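Local coordinates for protein putative O-acetylhomoserine (Thiol)-lyase (Campylobacter jejuni, PDB 4OC9) that probably uses pyridoxal 5'-phosphate to make homocysteine from O-acetylhomoserine and a sulfur donor, as a member of the trans-sulfuration enzyme family, at residues L190-F193 with V199-H202. Residues are numbered along the deposited sequence; the frame is centred on the assembly and turned at random.
Sequences LQPF and VIVH
One face of the Phe193 ring carries the end of Ile200: methyl CD1 stands 3.5 Å from the ring centroid and only 8° off the ring normal, a CH-pi contact centred on the aromatic face. CG1 of Ile200 is off-centre over the same ring, 3.6 Å from CE1, so the isoleucine arm runs in from the CE1/CZ side toward the middle. At the edge, close to the ring plane, lies the backbone N of Val199, 4.2 Å from CE1 and in loose contact. The saturated ring of Pro192 takes another side of the same methyl, with CB, CG and CD each 3.8 Å from Ile200 CD1; CD1 thus sits between the aromatic face and the proline ring. In Ile200 the CG1 branch lies anti to the carbonyl carbon (chi1 -74°) and CD1 continues it in an extended chain (chi2 175°), which carries the methyl across to the loop. CG of Phe193, anti to its own carbonyl carbon, turns the ring so that one face meets this methyl. The side-chain contact is apolar; backbone polar groups of strand 199-203 pair with its neighbours, Val199 and Val201 with Cys180 and Ile200 with Ile220. Glu73 of helix 60-73 touches Pro192, Phe193 and Ile200, and also accepts a hydrogen bond from His202 NE2. Residues 190-193 belong to the connection between the parallel strands 177-181 and 199-203, where a 3-10 segment begins with Pro192 and Phe193. The contact packs this connection against strand 199-203 of the mixed seven-stranded sheet, the central sheet of the large PLP-binding domain of fold-type I enzymes, just ahead of Lys206, the lysine that carries the pyridoxal phosphate.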
loop_
_atom_site.group_PDB
_atom_site.type_symbol
_atom_site.label_atom_id
_atom_site.label_comp_id
_atom_site.label_asym_id
_atom_site.label_seq_id
_atom_site.Cartn_x
_atom_site.Cartn_y
_atom_site.Cartn_z
ATOM N N LEU D 190 28.338 3.865 -11.862
ATOM C CA LEU D 190 28.993 5.125 -12.079
ATOM C C LEU D 190 28.669 6.139 -10.991
ATOM O O LEU D 190 27.508 6.286 -10.590
ATOM C CB LEU D 190 28.557 5.670 -13.441
ATOM C CG LEU D 190 29.175 6.994 -13.859
ATOM C CD1 LEU D 190 30.682 6.851 -13.940
ATOM C CD2 LEU D 190 28.650 7.386 -15.207
ATOM N N GLN D 191 29.681 6.884 -10.557
ATOM C CA GLN D 191 29.503 7.879 -9.503
ATOM C C GLN D 191 29.872 9.264 -10.014
ATOM O O GLN D 191 30.982 9.714 -9.829
ATOM C CB GLN D 191 30.393 7.541 -8.310
ATOM C CG GLN D 191 30.272 6.133 -7.735
ATOM C CD GLN D 191 30.974 5.020 -8.557
ATOM O OE1 GLN D 191 31.995 5.240 -9.238
ATOM N NE2 GLN D 191 30.434 3.804 -8.451
ATOM N N PRO D 192 28.936 9.955 -10.658
ATOM C CA PRO D 192 29.280 11.270 -11.196
ATOM C C PRO D 192 29.928 12.229 -10.209
ATOM O O PRO D 192 30.778 13.041 -10.622
ATOM C CB PRO D 192 27.949 11.809 -11.688
ATOM C CG PRO D 192 27.162 10.586 -12.016
ATOM C CD PRO D 192 27.550 9.575 -10.976
ATOM N N PHE D 193 29.577 12.170 -8.936
ATOM C CA PHE D 193 30.214 13.084 -7.982
ATOM C C PHE D 193 31.733 12.956 -7.948
ATOM O O PHE D 193 32.436 13.943 -7.698
ATOM C CB PHE D 193 29.660 13.012 -6.562
ATOM C CG PHE D 193 28.220 13.377 -6.466
ATOM C CD1 PHE D 193 27.758 14.545 -7.057
ATOM C CD2 PHE D 193 27.378 12.683 -5.618
ATOM C CE1 PHE D 193 26.449 14.931 -6.935
ATOM C CE2 PHE D 193 26.063 13.096 -5.456
ATOM C CZ PHE D 193 25.597 14.216 -6.117
ATOM N N VAL D 199 25.207 18.381 -9.070
ATOM C CA VAL D 199 23.895 17.836 -8.811
ATOM C C VAL D 199 23.559 16.637 -9.684
ATOM O O VAL D 199 23.745 16.651 -10.876
ATOM C CB VAL D 199 22.797 18.906 -9.047
ATOM C CG1 VAL D 199 21.393 18.327 -8.897
ATOM C CG2 VAL D 199 22.981 20.060 -8.083
ATOM N N ILE D 200 23.051 15.591 -9.048
ATOM C CA ILE D 200 22.645 14.375 -9.739
ATOM C C ILE D 200 21.134 14.173 -9.676
ATOM O O ILE D 200 20.520 14.355 -8.613
ATOM C CB ILE D 200 23.287 13.131 -9.124
ATOM C CG1 ILE D 200 24.759 13.059 -9.500
ATOM C CG2 ILE D 200 22.611 11.883 -9.651
ATOM C CD1 ILE D 200 25.503 11.931 -8.839
ATOM N N VAL D 201 20.528 13.882 -10.818
ATOM C CA VAL D 201 19.092 13.598 -10.835
ATOM C C VAL D 201 18.891 12.150 -11.258
ATOM O O VAL D 201 19.695 11.578 -12.005
ATOM C CB VAL D 201 18.238 14.509 -11.710
ATOM C CG1 VAL D 201 18.164 15.887 -11.114
ATOM C CG2 VAL D 201 18.740 14.524 -13.151
ATOM N N HIS D 202 17.862 11.536 -10.710
ATOM C CA HIS D 202 17.538 10.157 -11.039
ATOM C C HIS D 202 16.074 9.948 -11.214
ATOM O O HIS D 202 15.246 10.573 -10.537
ATOM C CB HIS D 202 17.840 9.174 -9.910
ATOM C CG HIS D 202 19.283 8.839 -9.721
ATOM N ND1 HIS D 202 19.911 7.868 -10.470
ATOM C CD2 HIS D 202 20.176 9.230 -8.781
ATOM C CE1 HIS D 202 21.158 7.752 -10.065
ATOM N NE2 HIS D 202 21.350 8.576 -9.048
#